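Local coordinates for protein PLP-Dependent L-Arginine Hydroxylase MppP (Streptomyces wadayamensis, PDB 6C9B) that acts as a pyridoxal phosphate-dependent L-arginine oxidase, forming 4-hydroxy-2-ketoarginine and 2-ketoarginine on an aminotransferase-like fold, at residues 37-40 with 41-44; 68-72 with 73-77. All coordinates share one frame; numbering follows the deposited sequence.

Contact 1: 37-40 with 41-44; sequences GQQK and IVNE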
ATOM      1  N   GLY B  37     -24.465  11.564   9.415  1.00 29.30           N
ATOM      2  CA  GLY B  37     -24.424  10.131   9.626  1.00 26.57           C
ATOM      3  C   GLY B  37     -23.005   9.592   9.590  1.00 26.83           C
ATOM      4  O   GLY B  37     -22.648   8.692  10.355  1.00 27.71           O
ATOM      5  N   GLN B  38     -22.166  10.159   8.728  1.00 23.08           N
ATOM      6  CA  GLN B  38     -20.771   9.718   8.657  1.00 22.14           C
ATOM      7  C   GLN B  38     -19.994  10.194   9.879  1.00 25.44           C
ATOM      8  O   GLN B  38     -19.145   9.467  10.396  1.00 23.93           O
ATOM      9  CB  GLN B  38     -20.118  10.211   7.358  1.00 24.23           C
ATOM     10  CG  GLN B  38     -20.673   9.554   6.089  1.00 23.29           C
ATOM     11  CD  GLN B  38     -20.270  10.297   4.818  1.00 26.94           C
ATOM     12  OE1 GLN B  38     -19.923  11.484   4.852  1.00 26.77           O
ATOM     13  NE2 GLN B  38     -20.348   9.600   3.676  1.00 23.13           N
ATOM     14  N   GLN B  39     -20.309  11.388  10.396  1.00 24.41           N
ATOM     15  CA  GLN B  39     -19.642  11.832  11.616  1.00 23.19           C
ATOM     16  C   GLN B  39     -19.972  10.916  12.782  1.00 26.12           C
ATOM     17  O   GLN B  39     -19.114  10.668  13.635  1.00 25.47           O
ATOM     18  CB  GLN B  39     -20.023  13.273  11.926  1.00 26.47           C
ATOM     19  CG  GLN B  39     -19.372  13.834  13.204  1.00 28.48           C
ATOM     20  CD  GLN B  39     -17.866  14.016  13.061  1.00 35.52           C
ATOM     21  OE1 GLN B  39     -17.397  14.700  12.153  1.00 34.75           O
ATOM     22  NE2 GLN B  39     -17.104  13.401  13.961  1.00 32.61           N
ATOM     23  N   LYS B  40     -21.203  10.391  12.831  1.00 26.72           N
ATOM     24  CA  LYS B  40     -21.549   9.428  13.871  1.00 32.33           C
ATOM     25  C   LYS B  40     -20.630   8.214  13.832  1.00 30.76           C
ATOM     26  O   LYS B  40     -20.305   7.648  14.880  1.00 26.37           O
ATOM     27  CB  LYS B  40     -23.003   8.984  13.732  1.00 31.84           C
ATOM     28  CG  LYS B  40     -23.977   9.746  14.584  1.00 53.41           C
ATOM     29  CD  LYS B  40     -25.198   8.891  14.903  1.00 78.89           C
ATOM     30  CE  LYS B  40     -24.857   7.734  15.852  1.00 88.38           C
ATOM     31  NZ  LYS B  40     -26.021   6.841  16.096  1.00 91.84           N
ATOM     32  N   ILE B  41     -20.249   7.760  12.632  1.00 25.38           N
ATOM     33  CA  ILE B  41     -19.298   6.652  12.519  1.00 23.33           C
ATOM     34  C   ILE B  41     -17.959   7.054  13.115  1.00 24.18           C
ATOM     35  O   ILE B  41     -17.350   6.318  13.903  1.00 27.46           O
ATOM     36  CB  ILE B  41     -19.143   6.212  11.049  1.00 25.57           C
ATOM     37  CG1 ILE B  41     -20.482   5.747  10.478  1.00 27.35           C
ATOM     38  CG2 ILE B  41     -18.105   5.088  10.943  1.00 24.77           C
ATOM     39  CD1 ILE B  41     -20.499   5.585   8.940  1.00 28.78           C
ATOM     40  N   VAL B  42     -17.471   8.223  12.732  1.00 23.27           N
ATOM     41  CA  VAL B  42     -16.176   8.681  13.234  1.00 24.65           C
ATOM     42  C   VAL B  42     -16.201   8.779  14.760  1.00 24.46           C
ATOM     43  O   VAL B  42     -15.227   8.432  15.438  1.00 25.88           O
ATOM     44  CB  VAL B  42     -15.806  10.019  12.576  1.00 25.25           C
ATOM     45  CG1 VAL B  42     -14.594  10.661  13.279  1.00 29.14           C
ATOM     46  CG2 VAL B  42     -15.552   9.816  11.098  1.00 26.43           C
ATOM     47  N   ASN B  43     -17.325   9.215  15.328  1.00 28.34           N
ATOM     48  CA  ASN B  43     -17.393   9.373  16.781  1.00 28.78           C
ATOM     49  C   ASN B  43     -17.290   8.040  17.502  1.00 26.55           C
ATOM     50  O   ASN B  43     -16.912   8.001  18.685  1.00 28.32           O
ATOM     51  CB  ASN B  43     -18.693  10.057  17.176  1.00 24.73           C
ATOM     52  CG  ASN B  43     -18.741  11.504  16.745  1.00 30.17           C
ATOM     53  OD1 ASN B  43     -17.706  12.114  16.499  1.00 35.81           O
ATOM     54  ND2 ASN B  43     -19.950  12.066  16.678  1.00 34.94           N
ATOM     55  N   GLU B  44     -17.668   6.959  16.821  1.00 26.91           N
ATOM     56  CA  GLU B  44     -17.650   5.599  17.340  1.00 31.13           C
ATOM     57  C   GLU B  44     -16.358   4.858  17.025  1.00 24.36           C
ATOM     58  O   GLU B  44     -16.285   3.652  17.277  1.00 30.32           O
ATOM     59  CB  GLU B  44     -18.815   4.798  16.749  1.00 36.69           C
ATOM     60  CG  GLU B  44     -20.190   5.287  17.177  1.00 59.95           C
ATOM     61  CD  GLU B  44     -20.868   4.316  18.116  1.00 83.44           C
ATOM     62  OE1 GLU B  44     -21.582   3.413  17.625  1.00 92.20           O
ATOM     63  OE2 GLU B  44     -20.664   4.441  19.344  1.00 85.77           O
TER

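Contact 2: 68-72 with 73-77; sequences YFTLL and GQHGY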
ATOM      1  N   TYR B  68     -20.433  -3.476   0.834  1.00 22.57           N
ATOM      2  CA  TYR B  68     -20.002  -2.629  -0.279  1.00 20.68           C
ATOM      3  C   TYR B  68     -20.537  -3.152  -1.615  1.00 23.11           C
ATOM      4  O   TYR B  68     -21.114  -2.394  -2.405  1.00 22.76           O
ATOM      5  CB  TYR B  68     -18.464  -2.518  -0.296  1.00 18.64           C
ATOM      6  CG  TYR B  68     -17.981  -1.608  -1.401  1.00 22.15           C
ATOM      7  CD1 TYR B  68     -18.093  -0.220  -1.290  1.00 23.13           C
ATOM      8  CD2 TYR B  68     -17.455  -2.129  -2.577  1.00 21.34           C
ATOM      9  CE1 TYR B  68     -17.695   0.620  -2.308  1.00 21.85           C
ATOM     10  CE2 TYR B  68     -17.065  -1.284  -3.613  1.00 19.45           C
ATOM     11  CZ  TYR B  68     -17.190   0.082  -3.463  1.00 22.39           C
ATOM     12  OH  TYR B  68     -16.824   0.921  -4.464  1.00 23.33           O
ATOM     13  N   PHE B  69     -20.352  -4.449  -1.883  1.00 21.54           N
ATOM     14  CA  PHE B  69     -20.829  -5.028  -3.141  1.00 21.08           C
ATOM     15  C   PHE B  69     -22.344  -4.909  -3.274  1.00 25.47           C
ATOM     16  O   PHE B  69     -22.849  -4.561  -4.343  1.00 23.11           O
ATOM     17  CB  PHE B  69     -20.406  -6.487  -3.236  1.00 22.00           C
ATOM     18  CG  PHE B  69     -18.947  -6.676  -3.535  1.00 21.02           C
ATOM     19  CD1 PHE B  69     -18.468  -6.503  -4.817  1.00 25.66           C
ATOM     20  CD2 PHE B  69     -18.073  -7.090  -2.547  1.00 24.72           C
ATOM     21  CE1 PHE B  69     -17.138  -6.697  -5.097  1.00 25.96           C
ATOM     22  CE2 PHE B  69     -16.737  -7.286  -2.824  1.00 24.97           C
ATOM     23  CZ  PHE B  69     -16.276  -7.089  -4.115  1.00 25.29           C
ATOM     24  N   THR B  70     -23.092  -5.207  -2.206  1.00 25.27           N
ATOM     25  CA  THR B  70     -24.549  -5.153  -2.314  1.00 25.33           C
ATOM     26  C   THR B  70     -25.032  -3.719  -2.481  1.00 25.95           C
ATOM     27  O   THR B  70     -25.977  -3.460  -3.238  1.00 24.63           O
ATOM     28  CB  THR B  70     -25.210  -5.802  -1.090  1.00 29.29           C
ATOM     29  OG1 THR B  70     -24.888  -5.066   0.086  1.00 42.46           O
ATOM     30  CG2 THR B  70     -24.744  -7.216  -0.931  1.00 27.86           C
ATOM     31  N   LEU B  71     -24.395  -2.770  -1.787  1.00 23.49           N
ATOM     32  CA  LEU B  71     -24.737  -1.363  -1.953  1.00 23.35           C
ATOM     33  C   LEU B  71     -24.759  -0.968  -3.411  1.00 26.80           C
ATOM     34  O   LEU B  71     -25.624  -0.190  -3.843  1.00 24.87           O
ATOM     35  CB  LEU B  71     -23.725  -0.484  -1.217  1.00 23.51           C
ATOM     36  CG  LEU B  71     -23.780   1.027  -1.477  1.00 25.04           C
ATOM     37  CD1 LEU B  71     -24.981   1.613  -0.785  1.00 24.80           C
ATOM     38  CD2 LEU B  71     -22.528   1.730  -0.996  1.00 23.55           C
ATOM     39  N   LEU B  72     -23.804  -1.482  -4.185  1.00 22.08           N
ATOM     40  CA  LEU B  72     -23.615  -1.038  -5.557  1.00 24.16           C
ATOM     41  C   LEU B  72     -24.108  -2.063  -6.583  1.00 22.55           C
ATOM     42  O   LEU B  72     -23.733  -1.985  -7.758  1.00 24.34           O
ATOM     43  CB  LEU B  72     -22.142  -0.681  -5.782  1.00 22.84           C
ATOM     44  CG  LEU B  72     -21.600   0.441  -4.871  1.00 22.16           C
ATOM     45  CD1 LEU B  72     -20.145   0.746  -5.223  1.00 23.48           C
ATOM     46  CD2 LEU B  72     -22.435   1.725  -4.964  1.00 22.83           C
ATOM     47  N   GLY B  73     -24.976  -2.992  -6.172  1.00 21.75           N
ATOM     48  CA  GLY B  73     -25.699  -3.833  -7.102  1.00 22.22           C
ATOM     49  C   GLY B  73     -24.947  -5.070  -7.519  1.00 24.23           C
ATOM     50  O   GLY B  73     -25.406  -5.786  -8.421  1.00 23.84           O
ATOM     51  N   GLN B  74     -23.810  -5.340  -6.900  1.00 22.65           N
ATOM     52  CA  GLN B  74     -22.917  -6.404  -7.350  1.00 19.78           C
ATOM     53  C   GLN B  74     -23.186  -7.685  -6.568  1.00 25.00           C
ATOM     54  O   GLN B  74     -22.305  -8.248  -5.912  1.00 26.72           O
ATOM     55  CB  GLN B  74     -21.466  -5.959  -7.212  1.00 22.87           C
ATOM     56  CG  GLN B  74     -21.144  -4.666  -7.914  1.00 18.07           C
ATOM     57  CD  GLN B  74     -21.641  -4.654  -9.345  1.00 22.48           C
ATOM     58  OE1 GLN B  74     -21.168  -5.414 -10.190  1.00 23.93           O
ATOM     59  NE2 GLN B  74     -22.617  -3.828  -9.613  1.00 20.45           N
ATOM     60  N   HIS B  75     -24.431  -8.158  -6.692  1.00 26.44           N
ATOM     61  CA  HIS B  75     -24.913  -9.255  -5.852  1.00 28.58           C
ATOM     62  C   HIS B  75     -24.219 -10.579  -6.145  1.00 28.13           C
ATOM     63  O   HIS B  75     -24.093 -11.409  -5.242  1.00 31.10           O
ATOM     64  CB  HIS B  75     -26.423  -9.412  -6.032  1.00 35.84           C
ATOM     65  CG  HIS B  75     -27.177  -8.141  -5.813  1.00 34.26           C
ATOM     66  ND1 HIS B  75     -27.261  -7.530  -4.581  1.00 36.50           N
ATOM     67  CD2 HIS B  75     -27.845  -7.343  -6.679  1.00 35.21           C
ATOM     68  CE1 HIS B  75     -27.961  -6.415  -4.696  1.00 38.31           C
ATOM     69  NE2 HIS B  75     -28.329  -6.280  -5.958  1.00 34.80           N
ATOM     70  N   GLY B  76     -23.769 -10.797  -7.381  1.00 27.30           N
ATOM     71  CA  GLY B  76     -23.097 -12.026  -7.755  1.00 28.85           C
ATOM     72  C   GLY B  76     -21.613 -12.102  -7.458  1.00 29.47           C
ATOM     73  O   GLY B  76     -20.950 -13.043  -7.916  1.00 25.80           O
ATOM     74  N   TYR B  77     -21.056 -11.165  -6.689  1.00 25.42           N
ATOM     75  CA  TYR B  77     -19.648 -11.243  -6.349  1.00 24.73           C
ATOM     76  C   TYR B  77     -19.361 -12.572  -5.647  1.00 24.90           C
ATOM     77  O   TYR B  77     -20.229 -13.129  -4.958  1.00 28.72           O
ATOM     78  CB  TYR B  77     -19.221 -10.059  -5.468  1.00 24.73           C
ATOM     79  CG  TYR B  77     -19.538 -10.205  -4.000  1.00 20.42           C
ATOM     80  CD1 TYR B  77     -20.811  -9.944  -3.513  1.00 28.10           C
ATOM     81  CD2 TYR B  77     -18.558 -10.606  -3.094  1.00 28.87           C
ATOM     82  CE1 TYR B  77     -21.107 -10.091  -2.157  1.00 28.28           C
ATOM     83  CE2 TYR B  77     -18.852 -10.759  -1.748  1.00 26.59           C
ATOM     84  CZ  TYR B  77     -20.116 -10.492  -1.288  1.00 26.49           C
ATOM     85  OH  TYR B  77     -20.408 -10.637   0.057  1.00 29.93           O
TER

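Contact 1: 37-40 with 41-44
Q39 and N43 sit one turn apart at the end of the short helix 36-43, and their side-chain amides bridge the i and i+4 positions of its last turn. With CG anti to the backbone N and the chain then bent at chi2 (68°), Q39 carries NE2 forward along the helix to N43 OD1, 2.9 Å away. The acceptor lies close to the amide plane of Q39, but the donor stands well above the carbonyl plane of N43. Beneath this bridge runs the alpha-helical bond N43 N to Q39 O (2.9 Å), and V42 N binds Q38 O at 3.1 Å.

The packed side is formed by Q38, I41 and V42. Q38 and I41 lie against F265 of helix 256-291, Q38 OE1 is held by the backbone N of S35, and V42 meets L34 of its own chain and W49 of the second subunit. K40, N43 and E44 are exposed, N43 also touching P46 of that subunit; the charged ends K40 NZ and E44 OE1 remain 5.8 Å apart. The backbone bond E44 N to K40 O is weak, and E44 occupies the N-cap position of helix 45-54. On this looser side E44 CG rests 3.3 Å from K40 O.

Contact 2: 68-72 with 73-77
A Schellman motif ends helix 57-71 here, with G73 as its C-prime residue. The chain reverses through the positive phi of G73 (86°), a conformation that favours glycine. Two backbone bonds define the motif: Q74 N reaches back to F69 O at 2.8 Å, and G73 N binds T70 O at 3.1 Å. A side chain adds a third bond. Bent at chi2, Q74 folds over the turn and points NE2 at L72 O, 2.8 Å away in a nearly straight bond (172°), with the acceptor in the plane of the amide. This gives L72 O, just past the helix, a side-chain donor; NE2 also binds Y200 O, and Q74 OE1 accepts from H202 N.

Beyond the turn the chain comes back past F69. Y77 takes the crowded position between its backbone N and carbonyl carbon (chi1 81°), which lays its ring over one face of the F69 ring. The two form an offset stack, nearly parallel, with centroids 4.3 Å apart. The displacement sets each CB over the other ring: F69 CB lies 3.5 Å from Y77 CD1, and Y77 CB 3.7 Å from F69 CD1. Q74 CB meets the F69 ring at its edge, 3.9 Å from CD1.

F69 also packs on L232 and V234 of strand 231-235, Q74 and Y77 touch Y203 of helix 202-209, and L71 and L72 lean on helix 256-291. The helix end thus lies against strand 231-235 and helix 256-291, while the loop after it packs on helix 202-209.

How the contacts relate
Both contacts are local and lie at the ends of helices, in series along the chain, with centres about 23 Å apart and no touch between them. Contact 1 is peripheral, about 25 Å from the chain centre, and borders the second subunit; contact 2 lies deeper, at about 17 Å, and meets no other protein chain of the assembly. Each leans on the long helix 256-291, which is their shared neighbour. Their chemistry follows their place: at 37-44 an amide pair and two separated opposite charges sit beside the packed Q38, I41 and V42, whereas at 68-77 stacked aromatic rings join a buried glutamine whose polar atoms are bound within the fold.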